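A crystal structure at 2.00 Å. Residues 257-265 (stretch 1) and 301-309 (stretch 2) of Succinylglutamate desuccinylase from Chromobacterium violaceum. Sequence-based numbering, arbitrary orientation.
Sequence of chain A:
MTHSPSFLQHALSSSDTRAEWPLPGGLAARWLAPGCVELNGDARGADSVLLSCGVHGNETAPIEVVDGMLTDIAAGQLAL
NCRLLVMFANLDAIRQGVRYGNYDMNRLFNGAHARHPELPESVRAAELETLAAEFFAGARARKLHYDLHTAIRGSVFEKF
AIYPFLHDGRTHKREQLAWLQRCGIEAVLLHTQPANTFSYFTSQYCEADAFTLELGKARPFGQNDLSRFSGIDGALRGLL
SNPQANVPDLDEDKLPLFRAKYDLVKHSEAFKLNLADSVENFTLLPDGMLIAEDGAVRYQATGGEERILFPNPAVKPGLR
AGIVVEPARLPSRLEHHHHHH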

ATOM      1  N   LEU A 257      -0.164 -10.511   0.862  1.00 22.58           N
ATOM      2  CA  LEU A 257      -1.111  -9.793   1.703  1.00 21.92           C
ATOM      3  C   LEU A 257      -1.865  -8.786   0.840  1.00 22.89           C
ATOM      4  O   LEU A 257      -1.331  -8.287  -0.155  1.00 23.21           O
ATOM      5  CB  LEU A 257      -0.376  -9.051   2.820  1.00 22.88           C
ATOM      6  CG  LEU A 257       0.617  -9.849   3.673  1.00 21.16           C
ATOM      7  CD1 LEU A 257       1.352  -8.882   4.593  1.00 20.65           C
ATOM      8  CD2 LEU A 257      -0.096 -10.918   4.496  1.00 20.07           C
ATOM      9  N   PHE A 258      -3.099  -8.483   1.228  1.00 20.18           N
ATOM     10  CA  PHE A 258      -3.921  -7.537   0.488  1.00 21.17           C
ATOM     11  C   PHE A 258      -4.746  -6.647   1.413  1.00 21.14           C
ATOM     12  O   PHE A 258      -4.956  -6.964   2.580  1.00 21.91           O
ATOM     13  CB  PHE A 258      -4.876  -8.280  -0.459  1.00 19.52           C
ATOM     14  CG  PHE A 258      -4.184  -9.176  -1.459  1.00 19.76           C
ATOM     15  CD1 PHE A 258      -3.820 -10.479  -1.122  1.00 21.55           C
ATOM     16  CD2 PHE A 258      -3.888  -8.709  -2.736  1.00 20.27           C
ATOM     17  CE1 PHE A 258      -3.168 -11.313  -2.048  1.00 21.71           C
ATOM     18  CE2 PHE A 258      -3.238  -9.529  -3.671  1.00 21.59           C
ATOM     19  CZ  PHE A 258      -2.879 -10.831  -3.323  1.00 19.08           C
ATOM     20  N   ARG A 259      -5.204  -5.524   0.878  1.00 22.09           N
ATOM     21  CA  ARG A 259      -6.046  -4.608   1.623  1.00 21.51           C
ATOM     22  C   ARG A 259      -7.042  -4.045   0.621  1.00 22.23           C
ATOM     23  O   ARG A 259      -6.789  -4.039  -0.591  1.00 20.91           O
ATOM     24  CB  ARG A 259      -5.218  -3.476   2.243  1.00 23.10           C
ATOM     25  CG  ARG A 259      -4.639  -2.508   1.226  1.00 21.51           C
ATOM     26  CD  ARG A 259      -3.808  -1.426   1.890  1.00 23.68           C
ATOM     27  NE  ARG A 259      -3.395  -0.408   0.927  1.00 22.58           N
ATOM     28  CZ  ARG A 259      -2.523   0.561   1.191  1.00 23.84           C
ATOM     29  NH1 ARG A 259      -1.965   0.643   2.393  1.00 23.55           N
ATOM     30  NH2 ARG A 259      -2.211   1.448   0.254  1.00 20.33           N
ATOM     31  N   ALA A 260      -8.179  -3.586   1.120  1.00 22.69           N
ATOM     32  CA  ALA A 260      -9.193  -3.013   0.250  1.00 24.27           C
ATOM     33  C   ALA A 260      -8.645  -1.726  -0.355  1.00 26.62           C
ATOM     34  O   ALA A 260      -7.980  -0.946   0.326  1.00 26.12           O
ATOM     35  CB  ALA A 260     -10.453  -2.720   1.044  1.00 20.87           C
ATOM     36  N   LYS A 261      -8.912  -1.515  -1.637  1.00 28.87           N
ATOM     37  CA  LYS A 261      -8.466  -0.306  -2.316  1.00 31.22           C
ATOM     38  C   LYS A 261      -9.667   0.634  -2.397  1.00 32.75           C
ATOM     39  O   LYS A 261      -9.569   1.809  -2.052  1.00 33.69           O
ATOM     40  CB  LYS A 261      -7.956  -0.639  -3.721  1.00 31.00           C
ATOM     41  CG  LYS A 261      -7.399   0.549  -4.493  1.00 30.70           C
ATOM     42  CD  LYS A 261      -6.892   0.125  -5.864  1.00 29.40           C
ATOM     43  CE  LYS A 261      -6.450   1.325  -6.699  1.00 30.35           C
ATOM     44  NZ  LYS A 261      -6.011   0.926  -8.074  1.00 29.34           N
ATOM     45  N   TYR A 262     -10.797   0.097  -2.849  1.00 33.63           N
ATOM     46  CA  TYR A 262     -12.040   0.856  -2.968  1.00 35.10           C
ATOM     47  C   TYR A 262     -13.209  -0.097  -3.230  1.00 36.24           C
ATOM     48  O   TYR A 262     -13.013  -1.205  -3.735  1.00 35.20           O
ATOM     49  CB  TYR A 262     -11.958   1.883  -4.106  1.00 33.15           C
ATOM     50  CG  TYR A 262     -11.797   1.285  -5.490  1.00 33.22           C
ATOM     51  CD1 TYR A 262     -10.532   0.970  -5.991  1.00 32.62           C
ATOM     52  CD2 TYR A 262     -12.910   1.042  -6.302  1.00 32.35           C
ATOM     53  CE1 TYR A 262     -10.375   0.428  -7.267  1.00 32.18           C
ATOM     54  CE2 TYR A 262     -12.766   0.497  -7.580  1.00 31.95           C
ATOM     55  CZ  TYR A 262     -11.491   0.194  -8.054  1.00 33.88           C
ATOM     56  OH  TYR A 262     -11.329  -0.337  -9.316  1.00 32.99           O
ATOM     57  N   ASP A 263     -14.420   0.334  -2.888  1.00 37.35           N
ATOM     58  CA  ASP A 263     -15.600  -0.498  -3.099  1.00 38.79           C
ATOM     59  C   ASP A 263     -16.297  -0.135  -4.402  1.00 39.58           C
ATOM     60  O   ASP A 263     -16.252   1.012  -4.852  1.00 40.27           O
ATOM     61  CB  ASP A 263     -16.596  -0.341  -1.948  1.00 40.13           C
ATOM     62  CG  ASP A 263     -15.984  -0.634  -0.599  1.00 40.49           C
ATOM     63  OD1 ASP A 263     -15.190  -1.591  -0.496  1.00 42.07           O
ATOM     64  OD2 ASP A 263     -16.309   0.086   0.365  1.00 42.31           O
ATOM     65  N   LEU A 264     -16.941  -1.126  -5.010  1.00 39.92           N
ATOM     66  CA  LEU A 264     -17.668  -0.919  -6.256  1.00 40.21           C
ATOM     67  C   LEU A 264     -19.086  -0.489  -5.920  1.00 40.31           C
ATOM     68  O   LEU A 264     -19.989  -1.320  -5.847  1.00 40.26           O
ATOM     69  CB  LEU A 264     -17.708  -2.217  -7.066  1.00 39.79           C
ATOM     70  CG  LEU A 264     -16.373  -2.726  -7.605  1.00 40.50           C
ATOM     71  CD1 LEU A 264     -16.548  -4.119  -8.176  1.00 38.25           C
ATOM     72  CD2 LEU A 264     -15.857  -1.759  -8.669  1.00 39.20           C
ATOM     73  N   VAL A 265     -19.275   0.811  -5.705  1.00 41.12           N
ATOM     74  CA  VAL A 265     -20.587   1.353  -5.371  1.00 42.60           C
ATOM     75  C   VAL A 265     -21.558   1.143  -6.531  1.00 42.77           C
ATOM     76  O   VAL A 265     -21.284   1.547  -7.660  1.00 42.91           O
ATOM     77  CB  VAL A 265     -20.502   2.869  -5.052  1.00 43.09           C
ATOM     78  CG1 VAL A 265     -21.871   3.398  -4.654  1.00 43.76           C
ATOM     79  CG2 VAL A 265     -19.491   3.115  -3.944  1.00 42.80           C
ATOM     80  N   ALA A 301      -5.853   3.254  -9.584  1.00 54.71           N
ATOM     81  CA  ALA A 301      -6.837   2.971 -10.623  1.00 54.09           C
ATOM     82  C   ALA A 301      -6.683   1.556 -11.181  1.00 53.53           C
ATOM     83  O   ALA A 301      -7.505   0.678 -10.908  1.00 54.66           O
ATOM     84  CB  ALA A 301      -6.713   3.991 -11.749  1.00 54.36           C
ATOM     85  N   THR A 302      -5.628   1.340 -11.960  1.00 51.67           N
ATOM     86  CA  THR A 302      -5.372   0.033 -12.558  1.00 50.02           C
ATOM     87  C   THR A 302      -3.878  -0.180 -12.793  1.00 47.54           C
ATOM     88  O   THR A 302      -3.150   0.762 -13.097  1.00 47.35           O
ATOM     89  CB  THR A 302      -6.125  -0.112 -13.903  1.00 50.93           C
ATOM     90  OG1 THR A 302      -5.842  -1.393 -14.484  1.00 50.62           O
ATOM     91  CG2 THR A 302      -5.704   0.988 -14.871  1.00 51.72           C
ATOM     92  N   GLY A 303      -3.430  -1.422 -12.643  1.00 44.57           N
ATOM     93  CA  GLY A 303      -2.025  -1.726 -12.844  1.00 41.46           C
ATOM     94  C   GLY A 303      -1.748  -3.218 -12.893  1.00 40.17           C
ATOM     95  O   GLY A 303      -0.606  -3.653 -12.750  1.00 40.03           O
ATOM     96  N   GLY A 304      -2.796  -4.007 -13.102  1.00 38.36           N
ATOM     97  CA  GLY A 304      -2.626  -5.447 -13.157  1.00 37.68           C
ATOM     98  C   GLY A 304      -2.283  -6.046 -11.806  1.00 36.73           C
ATOM     99  O   GLY A 304      -1.857  -7.201 -11.716  1.00 38.20           O
ATOM    100  N   GLU A 305      -2.465  -5.263 -10.751  1.00 35.13           N
ATOM    101  CA  GLU A 305      -2.177  -5.724  -9.397  1.00 36.27           C
ATOM    102  C   GLU A 305      -3.447  -5.933  -8.572  1.00 34.31           C
ATOM    103  O   GLU A 305      -3.449  -6.693  -7.604  1.00 32.96           O
ATOM    104  CB  GLU A 305      -1.268  -4.718  -8.682  1.00 39.52           C
ATOM    105  CG  GLU A 305       0.186  -4.739  -9.139  1.00 43.82           C
ATOM    106  CD  GLU A 305       0.919  -5.985  -8.683  1.00 46.17           C
ATOM    107  OE1 GLU A 305       0.527  -7.098  -9.102  1.00 47.98           O
ATOM    108  OE2 GLU A 305       1.885  -5.851  -7.897  1.00 46.02           O
ATOM    109  N   GLU A 306      -4.526  -5.259  -8.960  1.00 32.29           N
ATOM    110  CA  GLU A 306      -5.776  -5.372  -8.229  1.00 32.36           C
ATOM    111  C   GLU A 306      -6.498  -6.703  -8.462  1.00 30.57           C
ATOM    112  O   GLU A 306      -6.279  -7.378  -9.463  1.00 29.94           O
ATOM    113  CB  GLU A 306      -6.708  -4.211  -8.587  1.00 33.26           C
ATOM    114  CG  GLU A 306      -6.024  -3.019  -9.236  1.00 35.86           C
ATOM    115  CD  GLU A 306      -6.027  -3.119 -10.754  1.00 37.05           C
ATOM    116  OE1 GLU A 306      -5.221  -3.902 -11.321  1.00 34.12           O
ATOM    117  OE2 GLU A 306      -6.861  -2.419 -11.375  1.00 38.07           O
ATOM    118  N   ARG A 307      -7.348  -7.079  -7.512  1.00 27.35           N
ATOM    119  CA  ARG A 307      -8.113  -8.314  -7.602  1.00 27.16           C
ATOM    120  C   ARG A 307      -9.509  -8.033  -7.058  1.00 24.91           C
ATOM    121  O   ARG A 307      -9.692  -7.148  -6.222  1.00 25.59           O
ATOM    122  CB  ARG A 307      -7.446  -9.423  -6.778  1.00 25.63           C
ATOM    123  CG  ARG A 307      -6.018  -9.759  -7.196  1.00 25.43           C
ATOM    124  CD  ARG A 307      -5.359 -10.687  -6.185  1.00 26.19           C
ATOM    125  NE  ARG A 307      -4.025 -11.115  -6.606  1.00 25.70           N
ATOM    126  CZ  ARG A 307      -3.780 -12.146  -7.407  1.00 27.40           C
ATOM    127  NH1 ARG A 307      -4.785 -12.874  -7.881  1.00 24.76           N
ATOM    128  NH2 ARG A 307      -2.528 -12.446  -7.739  1.00 27.39           N
ATOM    129  N   ILE A 308     -10.491  -8.784  -7.535  1.00 23.34           N
ATOM    130  CA  ILE A 308     -11.864  -8.605  -7.090  1.00 22.02           C
ATOM    131  C   ILE A 308     -12.094  -9.529  -5.893  1.00 22.41           C
ATOM    132  O   ILE A 308     -11.569 -10.644  -5.844  1.00 21.79           O
ATOM    133  CB  ILE A 308     -12.855  -8.944  -8.243  1.00 21.43           C
ATOM    134  CG1 ILE A 308     -14.274  -8.472  -7.904  1.00 20.99           C
ATOM    135  CG2 ILE A 308     -12.844 -10.433  -8.501  1.00 22.85           C
ATOM    136  CD1 ILE A 308     -14.380  -6.981  -7.614  1.00 17.68           C
ATOM    137  N   LEU A 309     -12.864  -9.064  -4.921  1.00 21.81           N
ATOM    138  CA  LEU A 309     -13.134  -9.878  -3.746  1.00 23.02           C
ATOM    139  C   LEU A 309     -14.591  -9.722  -3.324  1.00 23.26           C
ATOM    140  O   LEU A 309     -15.121  -8.614  -3.306  1.00 22.74           O
ATOM    141  CB  LEU A 309     -12.198  -9.467  -2.607  1.00 22.53           C
ATOM    142  CG  LEU A 309     -12.282 -10.278  -1.312  1.00 23.97           C
ATOM    143  CD1 LEU A 309     -11.992 -11.750  -1.600  1.00 24.70           C
ATOM    144  CD2 LEU A 309     -11.277  -9.732  -0.302  1.00 24.53           C
TER

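The contact between residues 257-265 and 301-309 is a sparse, side-chain-mediated one, in which three separate touches, one aromatic-guanidinium, one built around a lysine amine and one purely apolar, bridge two backbones that stay well apart. The nearest CA atoms across the stretches are 8.2 Å apart for Lys261 and Glu306 and 9.1 Å for Phe258 and Arg307, too far for the direct backbone pairing of neighbouring strands in a sheet. Only 292 Å² of surface is buried, both sides summed, and no clear hydrogen bond crosses between the stretches.

Phe258 and Arg307 both direct their CA-to-CB bonds toward the other stretch, with chi1 m in each, and the side chains meet between the backbones. Phe258 CE2 lies 3.4 Å from Arg307 NE. The approach is oblique with respect to both the ring and the guanidinium group, so the pair packs closely without forming a parallel stack. Arg307 NH1 is hydrogen-bonded elsewhere in the structure, which gives the guanidinium a polar partner beyond the phenyl ring.

Lys261 makes a long reach. All four of its chi angles are t, and this fully extended chain carries NZ to the start of the second stretch, where it lies 2.8 Å from Ala301 N and 3.2 Å from Ala301 O; the geometry does not settle whether either is a hydrogen bond. The CB of Ala301 points away, leaving its backbone to meet the amine. Lys261 NZ also passes 4.1 Å from Glu306 CG, but neither carboxylate oxygen of Glu306 comes within 4.5 Å of Lys261 NZ. Glu306 OE1 accepts weak hydrogen bonds from Gly303 N (3.3 Å) and Glu305 N (3.1 Å), tying the glutamate to the loop that precedes it. Within that loop, Gly304 has a positive phi of 70°, a conformation that favours glycine. Tyr262 adds a looser contact to the same region: its CA-to-CB bond points sideways, but the end of the side chain comes nearer, placing Tyr262 OH 4.3 Å from Ala301 O.

The apolar touch joins Leu264 to Ile308, with Leu264 CD1 3.6 Å from Ile308 CD1, a normal van der Waals separation for methyl groups. The CA-to-CB bond of Leu264 points toward the second stretch, whereas Ile308 leaves its backbone sideways and brings its terminal methyl nearer. Both residues are buried in the structure as a whole, in contrast to the partly exposed Lys261 and exposed Ala301, and each gives up a little under 30 Å² to the other stretch.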